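Local coordinates for protein CD1-2 antigen (Gallus gallus, PDB 3DBX) that probably binds lipid antigens in the groove of its MHC class I-like platform and presents them at the cell surface to T cells, at residues Y215-A220 with L247-R252; V189-V194 with H271-D276; S233-T238 with S253-S258; G264-V269 with S278-W283. All coordinates share one frame; numbering follows the deposited sequence.

Interaction 1 (Y215-A220 with L247-R252); sequences YPRPIA and LTYQLR
Two tyrosine rings lie side by side and point the same way, meeting at their edges: CD2 of Tyr215 is 3.8 Å from CE2 of Tyr249, each atom near the plane of the other ring. One face of the Tyr249 ring takes Arg217, whose CG stands 3.8 Å from the ring centroid and only 5° off the normal, a CH-pi contact made by the aliphatic part of the side chain. Over the centre of one face of Tyr215 sits its own neighbour, CB of Pro216, which follows a cis peptide bond; Arg187 adds a cation-pi contact to this ring. The backbone O of Leu247 approaches CD2 of Tyr215 obliquely, at 3.3 Å, and CG of Leu247 lies 3.8 Å from CE2 of the same ring.

Torsions account for the layering. The Arg217 chain leaves with CG anti to the backbone N and runs extended to NE, crossing the Tyr249 ring at about a right angle, while its guanidinium plane is tilted 73° from that ring. Farther along, CG2 of Ile219 meets CD1 of Leu251 at 3.6 Å, where the loop comes down on strand 249-257 of the immunoglobulin C1-set domain.

Both hydroxyls find their partner in the MHC-like part of the chain: OH of Tyr215 bonds to OD1 of Asp37, and OH of Tyr249 to OD2. The edge contact sets the two phenols alongside each other, so that one carboxylate can bond to both, a link between the immunoglobulin domain and the MHC-like part; such a double grip would be expected to favour the ionised form of Asp37.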
loop_
_atom_site.group_PDB
_atom_site.type_symbol
_atom_site.label_atom_id
_atom_site.label_comp_id
_atom_site.label_asym_id
_atom_site.label_seq_id
_atom_site.Cartn_x
_atom_site.Cartn_y
_atom_site.Cartn_z
ATOM N N TYR A 215 -12.280 -9.237 2.399
ATOM C CA TYR A 215 -11.815 -8.797 1.090
ATOM C C TYR A 215 -13.073 -8.623 0.235
ATOM O O TYR A 215 -13.958 -9.466 0.284
ATOM C CB TYR A 215 -10.844 -9.841 0.473
ATOM C CG TYR A 215 -10.295 -9.360 -0.858
ATOM C CD1 TYR A 215 -10.884 -9.737 -2.056
ATOM C CD2 TYR A 215 -9.226 -8.468 -0.899
ATOM C CE1 TYR A 215 -10.409 -9.254 -3.282
ATOM C CE2 TYR A 215 -8.734 -7.980 -2.119
ATOM C CZ TYR A 215 -9.329 -8.377 -3.301
ATOM O OH TYR A 215 -8.825 -7.892 -4.494
ATOM N N PRO A 216 -13.156 -7.559 -0.581
ATOM C CA PRO A 216 -12.204 -6.496 -0.888
ATOM C C PRO A 216 -12.033 -5.452 0.240
ATOM O O PRO A 216 -12.664 -5.560 1.286
ATOM C CB PRO A 216 -12.769 -5.886 -2.185
ATOM C CG PRO A 216 -14.246 -6.186 -2.152
ATOM C CD PRO A 216 -14.363 -7.506 -1.431
ATOM N N ARG A 217 -11.191 -4.455 -0.001
ATOM C CA ARG A 217 -10.779 -3.489 1.010
ATOM C C ARG A 217 -11.854 -2.539 1.545
ATOM O O ARG A 217 -11.795 -2.174 2.737
ATOM C CB ARG A 217 -9.634 -2.638 0.432
ATOM C CG ARG A 217 -8.812 -1.822 1.480
ATOM C CD ARG A 217 -7.782 -0.977 0.733
ATOM N NE ARG A 217 -6.733 -0.427 1.608
ATOM C CZ ARG A 217 -6.808 0.734 2.263
ATOM N NH1 ARG A 217 -7.916 1.471 2.203
ATOM N NH2 ARG A 217 -5.782 1.151 3.011
ATOM N N PRO A 218 -12.735 -1.988 0.659
ATOM C CA PRO A 218 -13.699 -1.000 1.176
ATOM C C PRO A 218 -14.611 -1.601 2.237
ATOM O O PRO A 218 -15.020 -2.753 2.111
ATOM C CB PRO A 218 -14.514 -0.646 -0.066
ATOM C CG PRO A 218 -13.553 -0.879 -1.199
ATOM C CD PRO A 218 -12.852 -2.119 -0.808
ATOM N N ILE A 219 -14.888 -0.841 3.292
ATOM C CA ILE A 219 -15.725 -1.327 4.411
ATOM C C ILE A 219 -16.168 -0.114 5.219
ATOM O O ILE A 219 -15.508 0.951 5.179
ATOM C CB ILE A 219 -14.918 -2.336 5.309
ATOM C CG1 ILE A 219 -15.840 -3.175 6.222
ATOM C CG2 ILE A 219 -13.810 -1.623 6.092
ATOM C CD1 ILE A 219 -15.068 -4.235 6.990
ATOM N N ALA A 220 -17.305 -0.231 5.908
ATOM C CA ALA A 220 -17.686 0.835 6.804
ATOM C C ALA A 220 -18.101 0.232 8.137
ATOM O O ALA A 220 -18.938 -0.668 8.191
ATOM C CB ALA A 220 -18.767 1.690 6.236
ATOM N N LEU A 247 -3.746 -11.294 1.224
ATOM C CA LEU A 247 -4.649 -10.348 0.581
ATOM C C LEU A 247 -6.034 -10.363 1.236
ATOM O O LEU A 247 -7.036 -10.542 0.552
ATOM C CB LEU A 247 -4.772 -10.624 -0.938
ATOM C CG LEU A 247 -5.241 -9.477 -1.837
ATOM C CD1 LEU A 247 -4.487 -8.185 -1.524
ATOM C CD2 LEU A 247 -5.069 -9.822 -3.298
ATOM N N THR A 248 -6.078 -10.210 2.560
ATOM C CA THR A 248 -7.295 -9.803 3.267
ATOM C C THR A 248 -6.922 -8.560 4.118
ATOM O O THR A 248 -5.766 -8.159 4.158
ATOM C CB THR A 248 -7.870 -10.876 4.167
ATOM O OG1 THR A 248 -6.889 -11.252 5.116
ATOM C CG2 THR A 248 -8.356 -12.129 3.391
ATOM N N TYR A 249 -7.885 -7.941 4.788
ATOM C CA TYR A 249 -7.604 -6.697 5.515
ATOM C C TYR A 249 -8.181 -6.757 6.931
ATOM O O TYR A 249 -8.961 -7.632 7.224
ATOM C CB TYR A 249 -8.190 -5.493 4.756
ATOM C CG TYR A 249 -7.538 -5.253 3.399
ATOM C CD1 TYR A 249 -6.380 -4.479 3.292
ATOM C CD2 TYR A 249 -8.076 -5.821 2.240
ATOM C CE1 TYR A 249 -5.788 -4.256 2.069
ATOM C CE2 TYR A 249 -7.475 -5.612 0.989
ATOM C CZ TYR A 249 -6.332 -4.839 0.923
ATOM O OH TYR A 249 -5.719 -4.585 -0.270
ATOM N N GLN A 250 -7.776 -5.807 7.785
ATOM C CA GLN A 250 -8.180 -5.713 9.170
ATOM C C GLN A 250 -8.312 -4.215 9.529
ATOM O O GLN A 250 -7.585 -3.405 9.018
ATOM C CB GLN A 250 -7.005 -6.178 10.019
ATOM C CG GLN A 250 -7.255 -7.431 10.682
ATOM C CD GLN A 250 -6.121 -7.842 11.558
ATOM O OE1 GLN A 250 -5.246 -8.620 11.150
ATOM N NE2 GLN A 250 -6.143 -7.367 12.781
ATOM N N LEU A 251 -9.180 -3.880 10.467
ATOM C CA LEU A 251 -9.438 -2.479 10.845
ATOM C C LEU A 251 -9.856 -2.567 12.310
ATOM O O LEU A 251 -10.451 -3.577 12.729
ATOM C CB LEU A 251 -10.652 -1.940 10.020
ATOM C CG LEU A 251 -11.114 -0.490 10.103
ATOM C CD1 LEU A 251 -11.988 -0.234 8.888
ATOM C CD2 LEU A 251 -11.957 -0.293 11.321
ATOM N N ARG A 252 -9.567 -1.517 13.071
ATOM C CA ARG A 252 -10.025 -1.378 14.449
ATOM C C ARG A 252 -10.792 -0.046 14.521
ATOM O O ARG A 252 -10.267 0.981 14.055
ATOM C CB ARG A 252 -8.780 -1.267 15.328
ATOM C CG ARG A 252 -8.651 -2.218 16.524
ATOM C CD ARG A 252 -7.215 -2.014 17.167
ATOM N NE ARG A 252 -7.259 -1.717 18.611
ATOM C CZ ARG A 252 -7.252 -0.491 19.152
ATOM N NH1 ARG A 252 -7.220 0.599 18.382
ATOM N NH2 ARG A 252 -7.274 -0.353 20.472
#

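Interaction 2 (V189-V194 with H271-D276); sequences VPPMAV and HCSLGD
In this C1-set immunoglobulin domain, the chain leading into the first strand, 192-200, lies against the loop between strands 265-270 and 279-282, the F-G loop in the usual lettering. Residues 272-274 of that loop form a short 3-10 turn, closed by a bond of 3.0 Å from the backbone N of Leu274 to O of His271.

Apolar packing joins the two parts. CB of Pro190 touches CD2 of Leu274 at 3.8 Å, whereas Pro191 and Leu274 reach toward each other tip to tip, CG to CD1 at 4.0 Å, so the two methyls of one leucine serve successive prolines. CD of Pro191 also rests obliquely against the His271 ring, 3.9 Å from ND1.

The polar bonds lie within the loop or run to a neighbouring one. The His271 imidazole, CG anti to the backbone N (chi1 -171°), is turned toward Pro191, and its NE2 is bonded to the carbonyl O of Pro216, which ties the loop to a third part of the domain. The second ring nitrogen, ND1, shares a hydrogen bond of 2.7 Å with OG of Ser273, either being a possible donor. That hydroxyl oxygen, in the crowded position between backbone N and carbonyl carbon, lies just 3.1 Å from CA of Pro190.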
loop_
_atom_site.group_PDB
_atom_site.type_symbol
_atom_site.label_atom_id
_atom_site.label_comp_id
_atom_site.label_asym_id
_atom_site.label_seq_id
_atom_site.Cartn_x
_atom_site.Cartn_y
_atom_site.Cartn_z
ATOM N N VAL A 189 -14.503 -12.293 0.612
ATOM C CA VAL A 189 -14.358 -12.978 1.896
ATOM C C VAL A 189 -14.963 -12.063 2.967
ATOM O O VAL A 189 -14.488 -10.943 3.139
ATOM C CB VAL A 189 -12.865 -13.162 2.270
ATOM C CG1 VAL A 189 -12.793 -13.836 3.573
ATOM C CG2 VAL A 189 -12.132 -14.012 1.197
ATOM N N PRO A 190 -16.086 -12.475 3.601
ATOM C CA PRO A 190 -16.710 -11.578 4.603
ATOM C C PRO A 190 -15.874 -11.357 5.876
ATOM O O PRO A 190 -15.093 -12.253 6.260
ATOM C CB PRO A 190 -18.057 -12.250 4.910
ATOM C CG PRO A 190 -18.325 -13.134 3.711
ATOM C CD PRO A 190 -16.914 -13.643 3.324
ATOM N N PRO A 191 -16.056 -10.187 6.542
ATOM C CA PRO A 191 -15.324 -9.874 7.744
ATOM C C PRO A 191 -15.853 -10.658 8.916
ATOM O O PRO A 191 -16.999 -11.144 8.860
ATOM C CB PRO A 191 -15.617 -8.362 7.937
ATOM C CG PRO A 191 -16.982 -8.204 7.392
ATOM C CD PRO A 191 -16.976 -9.082 6.166
ATOM N N MET A 192 -15.035 -10.798 9.960
ATOM C CA MET A 192 -15.545 -11.260 11.249
ATOM C C MET A 192 -15.181 -10.158 12.214
ATOM O O MET A 192 -14.245 -9.441 11.942
ATOM C CB MET A 192 -14.983 -12.613 11.694
ATOM C CG MET A 192 -13.513 -12.762 11.823
ATOM S SD MET A 192 -13.088 -14.214 12.884
ATOM C CE MET A 192 -13.443 -13.530 14.517
ATOM N N ALA A 193 -15.932 -9.986 13.303
ATOM C CA ALA A 193 -15.670 -8.848 14.209
ATOM C C ALA A 193 -15.814 -9.249 15.676
ATOM O O ALA A 193 -16.541 -10.181 16.023
ATOM C CB ALA A 193 -16.563 -7.652 13.876
ATOM N N VAL A 194 -15.062 -8.567 16.523
ATOM C CA VAL A 194 -15.090 -8.824 17.956
ATOM C C VAL A 194 -15.154 -7.461 18.632
ATOM O O VAL A 194 -14.571 -6.489 18.124
ATOM C CB VAL A 194 -13.880 -9.680 18.458
ATOM C CG1 VAL A 194 -13.923 -11.131 17.895
ATOM C CG2 VAL A 194 -12.502 -9.026 18.175
ATOM N N HIS A 271 -20.174 -4.326 4.547
ATOM C CA HIS A 271 -19.170 -4.802 3.602
ATOM C C HIS A 271 -19.914 -5.414 2.438
ATOM O O HIS A 271 -20.946 -6.043 2.625
ATOM C CB HIS A 271 -18.242 -5.834 4.263
ATOM C CG HIS A 271 -17.059 -6.199 3.397
ATOM N ND1 HIS A 271 -17.024 -7.340 2.630
ATOM C CD2 HIS A 271 -15.907 -5.539 3.140
ATOM C CE1 HIS A 271 -15.881 -7.385 1.962
ATOM N NE2 HIS A 271 -15.176 -6.309 2.269
ATOM N N CYS A 272 -19.423 -5.198 1.223
ATOM C CA CYS A 272 -20.150 -5.639 0.039
ATOM C C CYS A 272 -20.333 -7.177 -0.021
ATOM O O CYS A 272 -21.297 -7.652 -0.601
ATOM C CB CYS A 272 -19.483 -5.105 -1.236
ATOM S SG CYS A 272 -17.854 -5.822 -1.572
ATOM N N SER A 273 -19.434 -7.941 0.614
ATOM C CA SER A 273 -19.565 -9.412 0.627
ATOM C C SER A 273 -20.747 -9.915 1.469
ATOM O O SER A 273 -21.158 -11.077 1.377
ATOM C CB SER A 273 -18.285 -10.017 1.159
ATOM O OG SER A 273 -18.187 -9.754 2.563
ATOM N N LEU A 274 -21.301 -9.018 2.284
ATOM C CA LEU A 274 -22.395 -9.349 3.180
ATOM C C LEU A 274 -23.754 -9.092 2.562
ATOM O O LEU A 274 -24.775 -9.539 3.088
ATOM C CB LEU A 274 -22.230 -8.566 4.498
ATOM C CG LEU A 274 -20.967 -8.797 5.333
ATOM C CD1 LEU A 274 -20.793 -7.685 6.394
ATOM C CD2 LEU A 274 -21.059 -10.111 6.017
ATOM N N GLY A 275 -23.776 -8.391 1.435
ATOM C CA GLY A 275 -25.023 -7.990 0.812
ATOM C C GLY A 275 -25.788 -7.035 1.701
ATOM O O GLY A 275 -25.202 -6.134 2.308
ATOM N N ASP A 276 -27.087 -7.271 1.830
ATOM C CA ASP A 276 -27.973 -6.390 2.583
ATOM C C ASP A 276 -27.902 -6.585 4.082
ATOM O O ASP A 276 -28.397 -5.741 4.833
ATOM C CB ASP A 276 -29.417 -6.558 2.121
ATOM C CG ASP A 276 -29.708 -5.807 0.841
ATOM O OD1 ASP A 276 -28.808 -5.091 0.336
ATOM O OD2 ASP A 276 -30.836 -5.926 0.344
#

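Interaction 3 (S233-T238 with S253-S258); sequences SPALST and STLLVS
Ser233 opens a type I beta turn that ends at Leu236, whose backbone N bonds to O of Ser233 at 3.0 Å; OG of Ser233 adds a weak bond from the N of Ala235. Pro234 is the second residue of the turn. From Ala235 the carbonyl O accepts from N of Leu256 at 2.8 Å, in the carbonyl plane, and a water donates to the same oxygen while also bonding to OG1 of Thr254.

At Leu236 the chain becomes strand, set antiparallel to 253-257 at 172° between the N-to-C directions. This is the D-E hairpin of the C1-set immunoglobulin sandwich, with 236-243 the edge strand of its four-stranded sheet. Leu236 pairs with Leu255 without backbone bonds, and both leucines point inward with Ser253: the two side chains cross obliquely, CG of Leu236 4.0 Å from CD1 of Leu255, and both touch Trp223 of the opposite sheet.

Ser237 faces the other way and forms the hydrogen-bonded pair with Thr254. Its N donates to O of Thr254 at 2.8 Å, and its O receives N of Thr254 at 2.6 Å, nearly along the C=O axis. OG of Ser253 donates a second, weak bond to that oxygen. Thr238, paired with Ser253 in the next non-hydrogen-bonded position, turns its CB to within 3.8 Å of the Ser253 hydroxyl, which also has a weak bond to Trp223 NE1.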
loop_
_atom_site.group_PDB
_atom_site.type_symbol
_atom_site.label_atom_id
_atom_site.label_comp_id
_atom_site.label_asym_id
_atom_site.label_seq_id
_atom_site.Cartn_x
_atom_site.Cartn_y
_atom_site.Cartn_z
ATOM N N SER A 233 -17.183 12.385 16.489
ATOM C CA SER A 233 -16.719 13.342 17.470
ATOM C C SER A 233 -15.321 12.874 17.900
ATOM O O SER A 233 -14.875 11.799 17.465
ATOM C CB SER A 233 -17.693 13.366 18.648
ATOM O OG SER A 233 -17.830 12.079 19.219
ATOM N N PRO A 234 -14.615 13.667 18.734
ATOM C CA PRO A 234 -13.367 13.204 19.345
ATOM C C PRO A 234 -13.501 11.846 20.068
ATOM O O PRO A 234 -12.515 11.141 20.208
ATOM C CB PRO A 234 -13.046 14.306 20.357
ATOM C CG PRO A 234 -13.674 15.520 19.806
ATOM C CD PRO A 234 -14.934 15.051 19.146
ATOM N N ALA A 235 -14.711 11.489 20.492
ATOM C CA ALA A 235 -14.975 10.230 21.165
ATOM C C ALA A 235 -14.780 9.013 20.259
ATOM O O ALA A 235 -14.501 7.930 20.744
ATOM C CB ALA A 235 -16.380 10.224 21.733
ATOM N N LEU A 236 -14.926 9.204 18.950
ATOM C CA LEU A 236 -14.976 8.093 17.993
ATOM C C LEU A 236 -13.744 8.117 17.089
ATOM O O LEU A 236 -13.446 9.124 16.453
ATOM C CB LEU A 236 -16.256 8.203 17.141
ATOM C CG LEU A 236 -16.958 6.982 16.526
ATOM C CD1 LEU A 236 -17.866 7.500 15.443
ATOM C CD2 LEU A 236 -16.015 6.026 15.939
ATOM N N SER A 237 -13.022 7.011 17.029
ATOM C CA SER A 237 -11.897 6.907 16.120
ATOM C C SER A 237 -12.026 5.624 15.305
ATOM O O SER A 237 -12.154 4.540 15.848
ATOM C CB SER A 237 -10.574 6.932 16.899
ATOM O OG SER A 237 -9.469 6.537 16.080
ATOM N N THR A 238 -12.036 5.752 13.988
ATOM C CA THR A 238 -11.936 4.548 13.184
ATOM C C THR A 238 -10.546 4.524 12.590
ATOM O O THR A 238 -10.069 5.536 12.058
ATOM C CB THR A 238 -13.056 4.407 12.153
ATOM O OG1 THR A 238 -12.763 3.282 11.296
ATOM C CG2 THR A 238 -13.249 5.713 11.344
ATOM N N SER A 253 -12.008 -0.049 15.083
ATOM C CA SER A 253 -12.722 1.204 15.361
ATOM C C SER A 253 -12.888 1.325 16.868
ATOM O O SER A 253 -13.039 0.312 17.521
ATOM C CB SER A 253 -14.095 1.224 14.690
ATOM O OG SER A 253 -14.730 2.481 14.965
ATOM N N THR A 254 -12.815 2.539 17.428
ATOM C CA THR A 254 -12.949 2.668 18.875
ATOM C C THR A 254 -13.857 3.811 19.231
ATOM O O THR A 254 -13.924 4.812 18.480
ATOM C CB THR A 254 -11.586 2.887 19.621
ATOM O OG1 THR A 254 -11.044 4.168 19.308
ATOM C CG2 THR A 254 -10.548 1.792 19.313
ATOM N N LEU A 255 -14.529 3.673 20.381
ATOM C CA LEU A 255 -15.439 4.689 20.900
ATOM C C LEU A 255 -15.166 4.879 22.386
ATOM O O LEU A 255 -15.253 3.913 23.154
ATOM C CB LEU A 255 -16.897 4.266 20.712
ATOM C CG LEU A 255 -17.994 5.252 21.165
ATOM C CD1 LEU A 255 -17.935 6.528 20.346
ATOM C CD2 LEU A 255 -19.383 4.634 21.107
ATOM N N LEU A 256 -14.844 6.102 22.801
ATOM C CA LEU A 256 -14.811 6.408 24.239
ATOM C C LEU A 256 -16.214 6.576 24.831
ATOM O O LEU A 256 -17.043 7.296 24.281
ATOM C CB LEU A 256 -13.956 7.634 24.535
ATOM C CG LEU A 256 -12.461 7.435 24.254
ATOM C CD1 LEU A 256 -11.785 8.759 23.860
ATOM C CD2 LEU A 256 -11.770 6.853 25.478
ATOM N N VAL A 257 -16.481 5.883 25.938
ATOM C CA VAL A 257 -17.755 5.998 26.633
ATOM C C VAL A 257 -17.521 6.178 28.138
ATOM O O VAL A 257 -16.448 5.857 28.645
ATOM C CB VAL A 257 -18.659 4.770 26.357
ATOM C CG1 VAL A 257 -18.901 4.599 24.849
ATOM C CG2 VAL A 257 -18.036 3.484 26.937
ATOM N N SER A 258 -18.519 6.699 28.841
ATOM C CA SER A 258 -18.503 6.739 30.301
ATOM C C SER A 258 -18.995 5.387 30.840
ATOM O O SER A 258 -19.911 4.804 30.282
ATOM C CB SER A 258 -19.416 7.859 30.810
ATOM O OG SER A 258 -18.701 9.065 31.000
HETATM O O HOH W 1 -11.739 6.546 20.338
#

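Interaction 4 (G264-V269 with S278-W283); sequences GYACRV and SLLVPW
Arg268 leaves the sheet on the face it shares with Ala266 and Leu280. Its CB rests 4.0 Å from CD1 of Leu280, the cross-strand partner in a non-hydrogen-bonded pair. CG, anti to the backbone N, reaches CB of Ser278 at 3.6 Å, and CD comes equally near OG of that serine. At chi3 (74°) the chain bends, and Ser278 OG then lies obliquely to the guanidinium; the side chain also packs on Thr222 and Leu224 of strand 220-225.

Backbone bonds fix the register: Val269 and Leu279 exchange two, as do Cys267 and Val281, and N of Trp283 donates to O of Tyr265 at 2.8 Å, almost straight at 177° but from above the carbonyl plane. Beyond it one water bridges N of Tyr265 and O of Trp283. The two aromatic side chains lie side by side, CD1 of Tyr265 meeting the edge of the indole at CE3, 4.1 Å away. Val269 and Leu279 do likewise, CB to CB at 3.8 Å.

Cys267 points to the same face as those two, and its disulfide to Cys209 pins this sheet to the other: the antiparallel F-G hairpin and inter-sheet cystine of an immunoglobulin C1-set domain.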
loop_
_atom_site.group_PDB
_atom_site.type_symbol
_atom_site.label_atom_id
_atom_site.label_comp_id
_atom_site.label_asym_id
_atom_site.label_seq_id
_atom_site.Cartn_x
_atom_site.Cartn_y
_atom_site.Cartn_z
ATOM N N GLY A 264 -26.770 1.057 25.625
ATOM C CA GLY A 264 -26.256 -0.194 25.107
ATOM C C GLY A 264 -25.466 0.146 23.860
ATOM O O GLY A 264 -25.895 0.994 23.081
ATOM N N TYR A 265 -24.313 -0.498 23.678
ATOM C CA TYR A 265 -23.469 -0.280 22.508
ATOM C C TYR A 265 -23.302 -1.542 21.609
ATOM O O TYR A 265 -23.385 -2.687 22.079
ATOM C CB TYR A 265 -22.094 0.298 22.927
ATOM C CG TYR A 265 -22.214 1.691 23.539
ATOM C CD1 TYR A 265 -22.340 1.865 24.914
ATOM C CD2 TYR A 265 -22.219 2.822 22.735
ATOM C CE1 TYR A 265 -22.450 3.135 25.466
ATOM C CE2 TYR A 265 -22.330 4.080 23.275
ATOM C CZ TYR A 265 -22.433 4.236 24.628
ATOM O OH TYR A 265 -22.557 5.500 25.133
ATOM N N ALA A 266 -23.103 -1.298 20.310
ATOM C CA ALA A 266 -22.801 -2.336 19.328
ATOM C C ALA A 266 -22.028 -1.728 18.168
ATOM O O ALA A 266 -22.277 -0.564 17.808
ATOM C CB ALA A 266 -24.087 -2.966 18.789
ATOM N N CYS A 267 -21.099 -2.529 17.615
ATOM C CA CYS A 267 -20.372 -2.249 16.377
ATOM C C CYS A 267 -21.156 -2.826 15.183
ATOM O O CYS A 267 -21.543 -3.984 15.234
ATOM C CB CYS A 267 -19.004 -2.962 16.470
ATOM S SG CYS A 267 -17.946 -2.561 15.123
ATOM N N ARG A 268 -21.403 -2.026 14.144
ATOM C CA ARG A 268 -22.037 -2.499 12.933
ATOM C C ARG A 268 -21.059 -2.371 11.753
ATOM O O ARG A 268 -20.387 -1.333 11.589
ATOM C CB ARG A 268 -23.354 -1.747 12.663
ATOM C CG ARG A 268 -24.095 -2.264 11.395
ATOM C CD ARG A 268 -25.560 -1.940 11.351
ATOM N NE ARG A 268 -25.817 -0.532 11.052
ATOM C CZ ARG A 268 -26.927 0.123 11.377
ATOM N NH1 ARG A 268 -27.941 -0.478 11.995
ATOM N NH2 ARG A 268 -27.024 1.403 11.080
ATOM N N VAL A 269 -20.964 -3.442 10.968
ATOM C CA VAL A 269 -20.001 -3.543 9.856
ATOM C C VAL A 269 -20.760 -3.749 8.566
ATOM O O VAL A 269 -21.566 -4.682 8.431
ATOM C CB VAL A 269 -18.991 -4.701 10.035
ATOM C CG1 VAL A 269 -17.886 -4.587 9.027
ATOM C CG2 VAL A 269 -18.366 -4.687 11.421
ATOM N N SER A 278 -25.939 -6.667 7.609
ATOM C CA SER A 278 -24.744 -6.165 8.282
ATOM C C SER A 278 -24.251 -7.246 9.209
ATOM O O SER A 278 -24.975 -8.194 9.546
ATOM C CB SER A 278 -25.101 -4.964 9.170
ATOM O OG SER A 278 -25.916 -4.059 8.462
ATOM N N LEU A 279 -23.026 -7.056 9.657
ATOM C CA LEU A 279 -22.503 -7.751 10.790
ATOM C C LEU A 279 -22.751 -6.827 11.978
ATOM O O LEU A 279 -22.261 -5.681 11.974
ATOM C CB LEU A 279 -21.002 -7.926 10.565
ATOM C CG LEU A 279 -20.077 -8.540 11.586
ATOM C CD1 LEU A 279 -20.549 -9.928 12.028
ATOM C CD2 LEU A 279 -18.704 -8.581 10.933
ATOM N N LEU A 280 -23.471 -7.313 12.994
ATOM C CA LEU A 280 -23.790 -6.522 14.164
ATOM C C LEU A 280 -23.282 -7.226 15.441
ATOM O O LEU A 280 -23.720 -8.354 15.758
ATOM C CB LEU A 280 -25.295 -6.259 14.252
ATOM C CG LEU A 280 -25.728 -5.462 15.484
ATOM C CD1 LEU A 280 -25.422 -3.978 15.304
ATOM C CD2 LEU A 280 -27.192 -5.686 15.786
ATOM N N VAL A 281 -22.396 -6.545 16.171
ATOM C CA VAL A 281 -21.680 -7.124 17.314
ATOM C C VAL A 281 -21.857 -6.277 18.585
ATOM O O VAL A 281 -21.265 -5.208 18.697
ATOM C CB VAL A 281 -20.166 -7.347 16.994
ATOM C CG1 VAL A 281 -19.530 -8.183 18.059
ATOM C CG2 VAL A 281 -19.996 -8.066 15.647
ATOM N N PRO A 282 -22.696 -6.748 19.534
ATOM C CA PRO A 282 -23.001 -6.027 20.772
ATOM C C PRO A 282 -21.802 -5.964 21.696
ATOM O O PRO A 282 -20.936 -6.850 21.632
ATOM C CB PRO A 282 -24.104 -6.888 21.427
ATOM C CG PRO A 282 -24.614 -7.769 20.340
ATOM C CD PRO A 282 -23.419 -8.030 19.476
ATOM N N TRP A 283 -21.714 -4.909 22.500
ATOM C CA TRP A 283 -20.793 -4.918 23.626
ATOM C C TRP A 283 -21.496 -5.513 24.834
ATOM O O TRP A 283 -22.459 -4.947 25.340
ATOM C CB TRP A 283 -20.292 -3.530 23.973
ATOM C CG TRP A 283 -19.515 -3.516 25.275
ATOM C CD1 TRP A 283 -18.583 -4.430 25.681
ATOM C CD2 TRP A 283 -19.586 -2.531 26.312
ATOM N NE1 TRP A 283 -18.090 -4.091 26.912
ATOM C CE2 TRP A 283 -18.683 -2.928 27.326
ATOM C CE3 TRP A 283 -20.330 -1.359 26.487
ATOM C CZ2 TRP A 283 -18.486 -2.188 28.485
ATOM C CZ3 TRP A 283 -20.139 -0.612 27.640
ATOM C CH2 TRP A 283 -19.216 -1.040 28.638
HETATM O O HOH W 2 -23.559 -2.435 25.617
#

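From the N terminus, residues 189-194 open interaction 2, which closes only at 271-276 and so encloses interactions 1 and 3 entirely. Within that long loop, 215-220 comes first, then 233-238, then their partners 247-252 and 253-258, consecutive on strand 249-257; interactions 1 and 3 therefore cross. Interaction 4 opens at 264-269, before interaction 2 has closed, and ends at 278-283, crossing it in turn, but follows 1 and 3 in series. Interactions 3 and 4 are hairpins, one in each sheet of the sandwich, with centres about 14 Å apart and in touch through Leu255, Val257 and Tyr265. Interactions 1 and 2 meet where Tyr215 N probably bonds Val189 O, at the end facing the platform.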